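PDB 4O4A: lipoprotein, putative, which is of unknown function but, as a putative lipoprotein of Bacillus anthracis, may bind lipid or work tethered to the bacterial membrane. Local coordinates for residues I43-V48 and R155-R160; E58-V63 and T82-Y87; K76-G81 and S107-R112; R140-P143 and H148-E151. One frame throughout, in Å; residues are numbered along the deposited sequence.

Contact 1: residues I43-V48 and R155-R160; sequences IVVYNV and RDLMQR
The helical turn that holds Leu157 against Ile43 and Val45 is closed by a backbone bond from Arg160 N to Asp156 O, 3.0 Å long; the contact itself is wholly apolar. Leu157 makes it with one branch. Its CD2 methyl lies 3.7 Å from Ile43 CG2, and a second approach, to Val45 CG2, measures 3.6 Å. Since Ile43 CG2 and Val45 CG2 are themselves 3.9 Å apart, the three methyls form a nearly equilateral triangle, with the leucine tip set over the gap between two residues that point the same way from one strand. The leucine lies alongside its partners, its side chain running counter to theirs.

This is a worked example of helix-on-sheet packing. Helix 149-166 lies against one face of the four-stranded mixed sheet, in which strand 40-45 runs between strands 70-72 and 117-126. Ile43 and Val45 face the helix, whereas Val44 points the other way and packs on Phe65. Leu157 reaches the strand because its CG is anti to the backbone N (chi1 177°), which, with CB already directed at the strand, brings CD2 to the two methyls. Beyond this triangle the same helix face widens the cover: Leu157 also touches Thr70, the selenomethionine Met158 bends towards Phe119, and Val45 meets Ile161. On the solvent side, Arg160 folds back so that one face of its guanidinium is offset over Leu157 CA, 3.9 Å above the plane, while its NH1 forms a salt bridge with Asp68.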
loop_
_atom_site.group_PDB
_atom_site.type_symbol
_atom_site.label_atom_id
_atom_site.label_comp_id
_atom_site.label_asym_id
_atom_site.label_seq_id
_atom_site.Cartn_x
_atom_site.Cartn_y
_atom_site.Cartn_z
ATOM N N ILE B 43 14.271 -10.856 18.055
ATOM C CA ILE B 43 15.634 -10.411 18.145
ATOM C C ILE B 43 16.178 -10.607 19.548
ATOM O O ILE B 43 15.523 -10.291 20.539
ATOM C CB ILE B 43 15.764 -8.932 17.765
ATOM C CG1 ILE B 43 15.221 -8.690 16.352
ATOM C CG2 ILE B 43 17.212 -8.503 17.854
ATOM C CD1 ILE B 43 15.295 -7.253 15.867
ATOM N N VAL B 44 17.390 -11.147 19.607
ATOM C CA VAL B 44 18.091 -11.335 20.859
ATOM C C VAL B 44 19.375 -10.562 20.729
ATOM O O VAL B 44 20.089 -10.712 19.731
ATOM C CB VAL B 44 18.452 -12.800 21.112
ATOM C CG1 VAL B 44 19.143 -12.931 22.462
ATOM C CG2 VAL B 44 17.213 -13.668 21.088
ATOM N N VAL B 45 19.673 -9.713 21.696
ATOM C CA VAL B 45 20.910 -8.940 21.644
ATOM C C VAL B 45 21.720 -9.264 22.872
ATOM O O VAL B 45 21.220 -9.185 23.991
ATOM C CB VAL B 45 20.659 -7.440 21.579
ATOM C CG1 VAL B 45 21.988 -6.692 21.485
ATOM C CG2 VAL B 45 19.781 -7.104 20.390
ATOM N N TYR B 46 22.972 -9.631 22.653
ATOM C CA TYR B 46 23.855 -10.025 23.735
ATOM C C TYR B 46 24.863 -8.947 24.103
ATOM O O TYR B 46 24.991 -7.915 23.432
ATOM C CB TYR B 46 24.622 -11.287 23.324
ATOM C CG TYR B 46 23.755 -12.518 23.142
ATOM C CD1 TYR B 46 23.051 -12.722 21.968
ATOM C CD2 TYR B 46 23.672 -13.483 24.136
ATOM C CE1 TYR B 46 22.262 -13.845 21.800
ATOM C CE2 TYR B 46 22.895 -14.610 23.981
ATOM C CZ TYR B 46 22.188 -14.783 22.806
ATOM O OH TYR B 46 21.430 -15.918 22.639
ATOM N N ASN B 47 25.568 -9.208 25.197
ATOM C CA ASN B 47 26.610 -8.339 25.686
ATOM C C ASN B 47 26.128 -6.917 25.956
ATOM O O ASN B 47 26.860 -5.965 25.759
ATOM C CB ASN B 47 27.765 -8.324 24.694
ATOM C CG ASN B 47 29.027 -7.775 25.295
ATOM O OD1 ASN B 47 29.317 -7.993 26.472
ATOM N ND2 ASN B 47 29.795 -7.068 24.491
ATOM N N VAL B 48 24.895 -6.790 26.425
ATOM C CA VAL B 48 24.336 -5.492 26.769
ATOM C C VAL B 48 24.552 -5.279 28.265
ATOM O O VAL B 48 23.918 -5.943 29.088
ATOM C CB VAL B 48 22.839 -5.437 26.463
ATOM C CG1 VAL B 48 22.255 -4.084 26.848
ATOM C CG2 VAL B 48 22.602 -5.721 24.991
ATOM N N ARG B 155 16.748 -1.622 14.183
ATOM C CA ARG B 155 17.124 -0.235 14.205
ATOM C C ARG B 155 16.566 0.403 15.464
ATOM O O ARG B 155 17.297 1.051 16.195
ATOM C CB ARG B 155 16.555 0.459 12.975
ATOM C CG ARG B 155 17.143 1.818 12.734
ATOM C CD ARG B 155 16.611 2.475 11.442
ATOM N NE ARG B 155 16.504 1.523 10.367
ATOM C CZ ARG B 155 15.402 1.232 9.676
ATOM N NH1 ARG B 155 14.256 1.887 9.850
ATOM N NH2 ARG B 155 15.479 0.318 8.727
ATOM N N ASP B 156 15.278 0.180 15.727
ATOM C CA ASP B 156 14.612 0.750 16.894
ATOM C C ASP B 156 15.112 0.155 18.191
ATOM O O ASP B 156 15.255 0.863 19.182
ATOM C CB ASP B 156 13.096 0.568 16.800
ATOM C CG ASP B 156 12.482 1.303 15.606
ATOM O OD1 ASP B 156 13.083 2.287 15.113
ATOM O OD2 ASP B 156 11.383 0.904 15.162
ATOM N N LEU B 157 15.393 -1.136 18.189
ATOM C CA LEU B 157 15.861 -1.804 19.398
ATOM C C LEU B 157 17.220 -1.288 19.824
ATOM O O LEU B 157 17.467 -1.103 21.011
ATOM C CB LEU B 157 15.930 -3.315 19.191
ATOM C CG LEU B 157 16.486 -4.119 20.370
ATOM C CD1 LEU B 157 15.697 -3.863 21.649
ATOM C CD2 LEU B 157 16.519 -5.598 20.054
HETATM N N MSE B 158 18.108 -1.061 18.862
HETATM C CA MSE B 158 19.439 -0.550 19.177
HETATM C C MSE B 158 19.338 0.806 19.806
HETATM O O MSE B 158 20.078 1.119 20.740
HETATM C CB MSE B 158 20.287 -0.503 17.932
HETATM C CG MSE B 158 20.698 -1.917 17.561
HETATM SE SE MSE B 158 21.752 -2.883 18.916
HETATM C CE MSE B 158 23.085 -1.476 19.201
ATOM N N GLN B 159 18.410 1.615 19.323
ATOM C CA GLN B 159 18.219 2.925 19.879
ATOM C C GLN B 159 17.715 2.804 21.312
ATOM O O GLN B 159 18.216 3.504 22.188
ATOM C CB GLN B 159 17.250 3.736 19.030
ATOM C CG GLN B 159 17.065 5.159 19.510
ATOM C CD GLN B 159 16.321 5.977 18.504
ATOM O OE1 GLN B 159 16.756 7.072 18.108
ATOM N NE2 GLN B 159 15.218 5.434 18.034
ATOM N N ARG B 160 16.721 1.942 21.546
ATOM C CA ARG B 160 16.199 1.748 22.904
ATOM C C ARG B 160 17.310 1.298 23.826
ATOM O O ARG B 160 17.354 1.706 24.982
ATOM C CB ARG B 160 14.990 0.778 23.009
ATOM C CG ARG B 160 13.671 1.392 22.556
ATOM C CD ARG B 160 12.426 0.586 22.989
ATOM N NE ARG B 160 12.521 -0.881 22.819
ATOM C CZ ARG B 160 12.321 -1.534 21.667
ATOM N NH1 ARG B 160 12.409 -2.863 21.636
ATOM N NH2 ARG B 160 12.046 -0.872 20.539
#

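Contact 2: residues E58-V63 and T82-Y87; sequences EEFSVV and TVNDLY
Phe60 meets Asn84 and Leu86 where two backbones run side by side without pairing, the nearest alpha carbons, Phe60 CA and Asp85 CA, being 8.4 Å apart. The reason is topological: in the five-stranded mixed sheet, strand 30-35 lies between strands 60-64 and 86-90 and is parallel to both. The contact therefore joins second neighbours in a sheet, near the start of both strands, and illustrates how a large side chain can span the strand between, here also touching Ile31.

Phe60 does most of the work. With CG beside its own backbone N (chi1 -67°), the ring reaches towards the other segment and leads with CE2 and CZ. The backbone carbonyl oxygen, Asn84 O, stands at the ring edge, in its plane, 3.7 Å from Phe60 CE2, and so faces the weakly positive rim of the aromatic ring. The side-chain amide of Asn84 comes from the opposite direction and lies only 21° from the plane of the ring, with Asn84 ND2 4.2 Å from Phe60 CZ. This amide is held from outside, its OD1 accepting from Asp29 N; separately, the backbone N of Asn84 bonds to Thr28 OG1. Leu86 supplies the apolar part, crossing Phe60 at about a right angle, and its CD1 methyl approaches the ring obliquely, 4.0 Å from Phe60 CE2 and 4.1 Å from Phe60 CZ.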
loop_
_atom_site.group_PDB
_atom_site.type_symbol
_atom_site.label_atom_id
_atom_site.label_comp_id
_atom_site.label_asym_id
_atom_site.label_seq_id
_atom_site.Cartn_x
_atom_site.Cartn_y
_atom_site.Cartn_z
ATOM N N GLU B 58 18.929 -26.296 34.291
ATOM C CA GLU B 58 19.690 -27.472 33.979
ATOM C C GLU B 58 20.924 -27.027 33.169
ATOM O O GLU B 58 21.740 -26.246 33.641
ATOM C CB GLU B 58 18.824 -28.538 33.263
ATOM C CG GLU B 58 17.690 -29.077 34.154
ATOM C CD GLU B 58 16.871 -30.248 33.590
ATOM O OE1 GLU B 58 16.966 -31.340 34.192
ATOM O OE2 GLU B 58 16.140 -30.106 32.573
ATOM N N GLU B 59 21.034 -27.489 31.945
ATOM C CA GLU B 59 22.175 -27.169 31.106
ATOM C C GLU B 59 21.833 -26.109 30.051
ATOM O O GLU B 59 22.697 -25.682 29.296
ATOM C CB GLU B 59 22.631 -28.454 30.424
ATOM C CG GLU B 59 21.508 -29.145 29.649
ATOM C CD GLU B 59 21.852 -30.575 29.272
ATOM O OE1 GLU B 59 23.042 -30.942 29.404
ATOM O OE2 GLU B 59 20.939 -31.330 28.856
ATOM N N PHE B 60 20.575 -25.677 30.021
ATOM C CA PHE B 60 20.098 -24.702 29.041
ATOM C C PHE B 60 20.091 -23.262 29.511
ATOM O O PHE B 60 19.861 -22.998 30.682
ATOM C CB PHE B 60 18.677 -25.038 28.667
ATOM C CG PHE B 60 18.533 -26.316 27.913
ATOM C CD1 PHE B 60 18.564 -27.526 28.567
ATOM C CD2 PHE B 60 18.316 -26.297 26.548
ATOM C CE1 PHE B 60 18.404 -28.712 27.869
ATOM C CE2 PHE B 60 18.159 -27.477 25.840
ATOM C CZ PHE B 60 18.207 -28.685 26.505
ATOM N N SER B 61 20.331 -22.339 28.577
ATOM C CA SER B 61 20.261 -20.910 28.856
ATOM C C SER B 61 18.856 -20.561 28.452
ATOM O O SER B 61 18.323 -21.146 27.515
ATOM C CB SER B 61 21.258 -20.110 28.020
ATOM O OG SER B 61 22.589 -20.483 28.306
ATOM N N VAL B 62 18.239 -19.619 29.140
ATOM C CA VAL B 62 16.841 -19.307 28.852
ATOM C C VAL B 62 16.652 -17.895 28.357
ATOM O O VAL B 62 16.938 -16.951 29.070
ATOM C CB VAL B 62 15.963 -19.491 30.103
ATOM C CG1 VAL B 62 14.492 -19.307 29.759
ATOM C CG2 VAL B 62 16.176 -20.866 30.702
ATOM N N VAL B 63 16.150 -17.775 27.134
ATOM C CA VAL B 63 15.867 -16.490 26.538
ATOM C C VAL B 63 14.385 -16.251 26.649
ATOM O O VAL B 63 13.592 -17.033 26.140
ATOM C CB VAL B 63 16.260 -16.431 25.057
ATOM C CG1 VAL B 63 15.764 -15.133 24.432
ATOM C CG2 VAL B 63 17.764 -16.548 24.897
ATOM N N THR B 82 26.377 -28.133 18.314
ATOM C CA THR B 82 25.285 -28.868 17.716
ATOM C C THR B 82 23.973 -28.247 18.217
ATOM O O THR B 82 23.764 -28.147 19.415
ATOM C CB THR B 82 25.347 -30.353 18.090
ATOM O OG1 THR B 82 26.553 -30.930 17.585
ATOM C CG2 THR B 82 24.140 -31.111 17.522
ATOM N N VAL B 83 23.094 -27.839 17.297
ATOM C CA VAL B 83 21.841 -27.198 17.686
ATOM C C VAL B 83 20.877 -28.159 18.351
ATOM O O VAL B 83 20.444 -29.141 17.747
ATOM C CB VAL B 83 21.127 -26.554 16.486
ATOM C CG1 VAL B 83 19.791 -25.940 16.922
ATOM C CG2 VAL B 83 22.017 -25.498 15.851
ATOM N N ASN B 84 20.557 -27.888 19.607
ATOM C CA ASN B 84 19.582 -28.701 20.332
ATOM C C ASN B 84 18.645 -27.766 21.098
ATOM O O ASN B 84 18.175 -28.096 22.165
ATOM C CB ASN B 84 20.281 -29.647 21.299
ATOM C CG ASN B 84 20.953 -28.903 22.417
ATOM O OD1 ASN B 84 21.367 -27.751 22.231
ATOM N ND2 ASN B 84 21.056 -29.530 23.583
ATOM N N ASP B 85 18.319 -26.629 20.507
ATOM C CA ASP B 85 17.477 -25.643 21.167
ATOM C C ASP B 85 16.020 -26.092 21.270
ATOM O O ASP B 85 15.557 -26.891 20.475
ATOM C CB ASP B 85 17.533 -24.318 20.412
ATOM C CG ASP B 85 18.951 -23.765 20.286
ATOM O OD1 ASP B 85 19.801 -24.021 21.181
ATOM O OD2 ASP B 85 19.198 -23.046 19.290
ATOM N N LEU B 86 15.323 -25.582 22.279
ATOM C CA LEU B 86 13.908 -25.866 22.502
ATOM C C LEU B 86 13.138 -24.553 22.464
ATOM O O LEU B 86 13.647 -23.509 22.880
ATOM C CB LEU B 86 13.706 -26.547 23.841
ATOM C CG LEU B 86 14.387 -27.913 23.980
ATOM C CD1 LEU B 86 14.261 -28.435 25.397
ATOM C CD2 LEU B 86 13.803 -28.913 22.982
ATOM N N TYR B 87 11.925 -24.595 21.937
ATOM C CA TYR B 87 11.110 -23.398 21.804
ATOM C C TYR B 87 9.756 -23.607 22.468
ATOM O O TYR B 87 9.162 -24.680 22.388
ATOM C CB TYR B 87 10.937 -23.051 20.324
ATOM C CG TYR B 87 12.238 -23.018 19.540
ATOM C CD1 TYR B 87 12.967 -21.849 19.400
ATOM C CD2 TYR B 87 12.722 -24.155 18.926
ATOM C CE1 TYR B 87 14.159 -21.803 18.685
ATOM C CE2 TYR B 87 13.907 -24.128 18.202
ATOM C CZ TYR B 87 14.624 -22.947 18.087
ATOM O OH TYR B 87 15.821 -22.913 17.384
#

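Contact 3: residues K76-G81 and S107-R112; sequences KNMKFG and SSTGSR
Met78 and Thr109 cross obliquely, and the selenium of one meets the methyl of the other: Met78 SE, of the selenomethionine, lies 3.9 Å from Thr109 CG2. The orientation of each group explains the choice of atoms. In Thr109 the hydroxyl lies between the backbone N and the carbonyl carbon (chi1 57°), which places CG2 beside the backbone N and nearer the loop; Thr109 OG1 stays 5.0 Å from Met78 SE. Met78 starts in the same sterically demanding setting (chi1 74°) and is bent again at its next two torsions, so the chain leans towards the strand and swings its terminal CE to within 4.4 Å of Gly110 O. The glycine takes part through this backbone oxygen.

The pair illustrates how an irregular loop can drape over an edge strand. Residues 76-81 belong to the connection between strand 70-72 of the four-stranded sheet and strand 86-90 of the five-stranded one; strand 104-114 is, within this chain, the outermost strand of the former. Its own regularity is broken nearby by a classic beta bulge, Ser107 and Ser108 both facing Asn123, with Ser108 OG bonded to Asn123 ND2. Met78 is flanked further by Tyr46 and Pro120, and one face of the Phe80 ring is offset over Met78 C. From the other side of the strand Arg112 packs on helix 149-166 through Met154 and Met158.

Selenium against methyl is a contact of dispersion, with no polar bond between the two segments to set its direction.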
loop_
_atom_site.group_PDB
_atom_site.type_symbol
_atom_site.label_atom_id
_atom_site.label_comp_id
_atom_site.label_asym_id
_atom_site.label_seq_id
_atom_site.Cartn_x
_atom_site.Cartn_y
_atom_site.Cartn_z
ATOM N N LYS B 76 27.550 -12.588 27.585
ATOM C CA LYS B 76 28.516 -12.201 26.544
ATOM C C LYS B 76 28.147 -12.584 25.123
ATOM O O LYS B 76 28.192 -11.752 24.237
ATOM C CB LYS B 76 29.975 -12.590 26.892
ATOM C CG LYS B 76 30.593 -11.610 27.896
ATOM C CD LYS B 76 32.118 -11.641 28.051
ATOM C CE LYS B 76 32.676 -12.997 28.494
ATOM N NZ LYS B 76 34.165 -12.976 28.613
ATOM N N ASN B 77 27.761 -13.818 24.892
ATOM C CA ASN B 77 27.413 -14.207 23.535
ATOM C C ASN B 77 26.495 -15.406 23.528
ATOM O O ASN B 77 26.240 -16.017 24.576
ATOM C CB ASN B 77 28.695 -14.499 22.737
ATOM C CG ASN B 77 28.495 -14.424 21.234
ATOM O OD1 ASN B 77 27.372 -14.449 20.732
ATOM N ND2 ASN B 77 29.589 -14.268 20.507
HETATM N N MSE B 78 25.995 -15.730 22.344
HETATM C CA MSE B 78 25.165 -16.883 22.166
HETATM C C MSE B 78 26.050 -18.099 22.198
HETATM O O MSE B 78 27.275 -18.030 22.034
HETATM C CB MSE B 78 24.374 -16.790 20.863
HETATM C CG MSE B 78 25.247 -17.024 19.633
HETATM SE SE MSE B 78 24.596 -15.950 18.132
HETATM C CE MSE B 78 26.109 -14.737 17.826
ATOM N N LYS B 79 25.413 -19.233 22.404
ATOM C CA LYS B 79 26.113 -20.486 22.480
ATOM C C LYS B 79 26.306 -21.053 21.089
ATOM O O LYS B 79 25.580 -20.720 20.136
ATOM C CB LYS B 79 25.375 -21.473 23.382
ATOM C CG LYS B 79 25.652 -21.298 24.876
ATOM C CD LYS B 79 25.025 -22.413 25.708
ATOM C CE LYS B 79 25.105 -22.102 27.188
ATOM N NZ LYS B 79 24.254 -23.035 27.982
ATOM N N PHE B 80 27.315 -21.902 20.984
ATOM C CA PHE B 80 27.679 -22.528 19.733
ATOM C C PHE B 80 27.810 -24.032 19.854
ATOM O O PHE B 80 28.154 -24.548 20.901
ATOM C CB PHE B 80 28.995 -21.936 19.262
ATOM C CG PHE B 80 28.927 -20.463 19.031
ATOM C CD1 PHE B 80 28.270 -19.943 17.919
ATOM C CD2 PHE B 80 29.508 -19.590 19.935
ATOM C CE1 PHE B 80 28.203 -18.572 17.717
ATOM C CE2 PHE B 80 29.445 -18.223 19.743
ATOM C CZ PHE B 80 28.790 -17.713 18.631
ATOM N N GLY B 81 27.514 -24.729 18.765
ATOM C CA GLY B 81 27.704 -26.177 18.704
ATOM C C GLY B 81 26.571 -26.864 18.010
ATOM O O GLY B 81 25.862 -26.251 17.211
ATOM N N SER B 107 16.948 -16.688 11.137
ATOM C CA SER B 107 17.287 -15.775 10.052
ATOM C C SER B 107 18.746 -15.434 9.919
ATOM O O SER B 107 19.344 -15.688 8.874
ATOM C CB SER B 107 16.495 -14.476 10.179
ATOM O OG SER B 107 16.914 -13.565 9.177
ATOM N N SER B 108 19.332 -14.840 10.948
ATOM C CA SER B 108 20.745 -14.454 10.856
ATOM C C SER B 108 21.361 -14.091 12.186
ATOM O O SER B 108 20.670 -13.874 13.177
ATOM C CB SER B 108 20.908 -13.239 9.940
ATOM O OG SER B 108 20.294 -12.114 10.529
ATOM N N THR B 109 22.682 -14.042 12.190
ATOM C CA THR B 109 23.434 -13.673 13.367
ATOM C C THR B 109 24.518 -12.735 12.938
ATOM O O THR B 109 24.877 -12.668 11.769
ATOM C CB THR B 109 24.088 -14.880 14.054
ATOM O OG1 THR B 109 24.939 -15.561 13.124
ATOM C CG2 THR B 109 23.039 -15.835 14.538
ATOM N N GLY B 110 25.047 -12.010 13.898
ATOM C CA GLY B 110 26.106 -11.096 13.618
ATOM C C GLY B 110 26.490 -10.324 14.844
ATOM O O GLY B 110 26.215 -10.723 15.982
ATOM N N SER B 111 27.122 -9.197 14.588
ATOM C CA SER B 111 27.579 -8.317 15.623
ATOM C C SER B 111 27.392 -6.914 15.118
ATOM O O SER B 111 27.519 -6.650 13.926
ATOM C CB SER B 111 29.049 -8.582 15.910
ATOM O OG SER B 111 29.526 -7.744 16.930
ATOM N N ARG B 112 27.038 -6.028 16.027
ATOM C CA ARG B 112 26.839 -4.642 15.698
ATOM C C ARG B 112 27.735 -3.845 16.633
ATOM O O ARG B 112 27.736 -4.087 17.832
ATOM C CB ARG B 112 25.388 -4.280 15.905
ATOM C CG ARG B 112 24.982 -2.975 15.272
ATOM C CD ARG B 112 23.499 -2.836 15.543
ATOM N NE ARG B 112 22.792 -2.006 14.572
ATOM C CZ ARG B 112 22.222 -2.488 13.472
ATOM N NH1 ARG B 112 21.588 -1.664 12.645
ATOM N NH2 ARG B 112 22.288 -3.789 13.189
#

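Contact 4: residues R140-P143 and H148-E151; sequences REVP and HPAE. With SO4 (sulfate ion), chain F.
The guanidinium of Arg140 stands steeply to the His148 ring, their planes 74° apart, with Val142 CG1 offset over one guanidinium face and Pro149 CB at its edge, 3.5 Å from Arg140 NH1. The His148 ring carries Pro149 CD over one face, while Ala150 CA and a water lie at its edge. His148 is the N-cap of helix 149-166: its ND1 accepts from Ala150 N, 3.2 Å away with an N-H...acceptor angle of 165°, and the bond lies close to the ring plane. With CG anti to the backbone N (chi1 -167°), the imidazole swings alongside the helix start and brings CD2 and NE2 towards the loop, where Val142 CG2 lies obliquely 3.9 Å from His148 CD2.

Arginine is tied by several anions at once. Arg140 NH1 forms a salt bridge with Asp41 and NH2 one with Glu125, and NH1 also donates to sulfate O3 at 3.2 Å; this ion, probably from the crystallisation liquor, sits at the guanidinium edge. Val142 packs against both residues, its CG1 4.0 Å from Pro149 CD. A water bridges loop and cap, donating to Arg140 O at 2.6 Å and hydrogen-bonded to His148 NE2 at 3.2 Å.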
loop_
_atom_site.group_PDB
_atom_site.type_symbol
_atom_site.label_atom_id
_atom_site.label_comp_id
_atom_site.label_asym_id
_atom_site.label_seq_id
_atom_site.Cartn_x
_atom_site.Cartn_y
_atom_site.Cartn_z
ATOM N N ARG B 140 8.541 -15.815 6.758
ATOM C CA ARG B 140 7.367 -15.341 6.043
ATOM C C ARG B 140 7.724 -14.546 4.810
ATOM O O ARG B 140 8.777 -13.923 4.743
ATOM C CB ARG B 140 6.477 -14.493 6.962
ATOM C CG ARG B 140 6.977 -13.086 7.234
ATOM C CD ARG B 140 6.154 -12.410 8.323
ATOM N NE ARG B 140 6.609 -11.046 8.604
ATOM C CZ ARG B 140 7.705 -10.744 9.288
ATOM N NH1 ARG B 140 8.027 -9.477 9.487
ATOM N NH2 ARG B 140 8.499 -11.706 9.760
ATOM N N GLU B 141 6.819 -14.579 3.839
ATOM C CA GLU B 141 6.974 -13.857 2.574
ATOM C C GLU B 141 6.749 -12.374 2.855
ATOM O O GLU B 141 5.798 -12.014 3.533
ATOM C CB GLU B 141 5.983 -14.436 1.550
ATOM C CG GLU B 141 6.025 -13.920 0.087
ATOM C CD GLU B 141 5.096 -12.743 -0.198
ATOM O OE1 GLU B 141 4.978 -12.347 -1.385
ATOM O OE2 GLU B 141 4.461 -12.211 0.741
ATOM N N VAL B 142 7.673 -11.540 2.396
ATOM C CA VAL B 142 7.597 -10.096 2.575
ATOM C C VAL B 142 7.797 -9.462 1.208
ATOM O O VAL B 142 8.350 -10.108 0.323
ATOM C CB VAL B 142 8.685 -9.556 3.536
ATOM C CG1 VAL B 142 8.541 -10.184 4.916
ATOM C CG2 VAL B 142 10.081 -9.801 2.981
ATOM N N PRO B 143 7.361 -8.195 1.032
ATOM C CA PRO B 143 7.486 -7.486 -0.258
ATOM C C PRO B 143 8.907 -7.469 -0.821
ATOM O O PRO B 143 9.886 -7.518 -0.074
ATOM C CB PRO B 143 6.995 -6.091 0.062
ATOM C CG PRO B 143 6.067 -6.274 1.228
ATOM C CD PRO B 143 6.636 -7.392 2.035
ATOM N N HIS B 148 13.481 -5.638 4.877
ATOM C CA HIS B 148 12.785 -6.611 5.697
ATOM C C HIS B 148 12.374 -5.919 7.006
ATOM O O HIS B 148 13.171 -5.175 7.587
ATOM C CB HIS B 148 13.678 -7.804 5.970
ATOM C CG HIS B 148 12.952 -8.973 6.544
ATOM N ND1 HIS B 148 12.603 -9.056 7.873
ATOM C CD2 HIS B 148 12.523 -10.121 5.969
ATOM C CE1 HIS B 148 11.983 -10.198 8.094
ATOM N NE2 HIS B 148 11.929 -10.869 6.957
ATOM N N PRO B 149 11.134 -6.164 7.482
ATOM C CA PRO B 149 10.626 -5.543 8.715
ATOM C C PRO B 149 11.536 -5.658 9.930
ATOM O O PRO B 149 11.469 -4.827 10.833
ATOM C CB PRO B 149 9.329 -6.292 8.960
ATOM C CG PRO B 149 8.860 -6.653 7.596
ATOM C CD PRO B 149 10.103 -6.989 6.831
ATOM N N ALA B 150 12.382 -6.675 9.947
ATOM C CA ALA B 150 13.325 -6.902 11.046
ATOM C C ALA B 150 14.414 -5.847 11.104
ATOM O O ALA B 150 15.004 -5.627 12.170
ATOM C CB ALA B 150 13.955 -8.281 10.922
ATOM N N GLU B 151 14.694 -5.221 9.960
ATOM C CA GLU B 151 15.688 -4.159 9.895
ATOM C C GLU B 151 15.233 -3.000 10.732
ATOM O O GLU B 151 16.028 -2.432 11.483
ATOM C CB GLU B 151 15.921 -3.674 8.457
ATOM C CG GLU B 151 16.614 -4.691 7.572
ATOM C CD GLU B 151 18.045 -4.985 8.004
ATOM O OE1 GLU B 151 18.647 -4.180 8.756
ATOM O OE2 GLU B 151 18.583 -6.027 7.580
HETATM S S SO4 F . 4.611 -7.751 8.235
HETATM O O1 SO4 F . 5.312 -8.195 6.991
HETATM O O2 SO4 F . 3.734 -8.844 8.714
HETATM O O3 SO4 F . 5.598 -7.419 9.291
HETATM O O4 SO4 F . 3.788 -6.540 7.962
HETATM O O HOH W 1 10.219 -13.602 6.896
#

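Overall arrangement
Contact 1 is the hub, touching each of the others. Towards contact 3, centred 13 Å away, Tyr46 CZ packs 3.5 Å from Met78 CB, and on the helix side Met158 CG meets Arg112 CD. Through the reverse face of its strand, Val44 CG2 lies 3.9 Å from Val63 CG1 of contact 2, so the two sheets are joined there. Contacts 1 and 4 share helix 149-166, at whose start Ala150 O comes 4.1 Å from Ile43 CD1. Contacts 2 and 3 alternate along the chain, linked by a weak bond from Lys79 to Ser61. Contact 4, with the sulfate, is remote from contact 2: their centres are 26 Å apart.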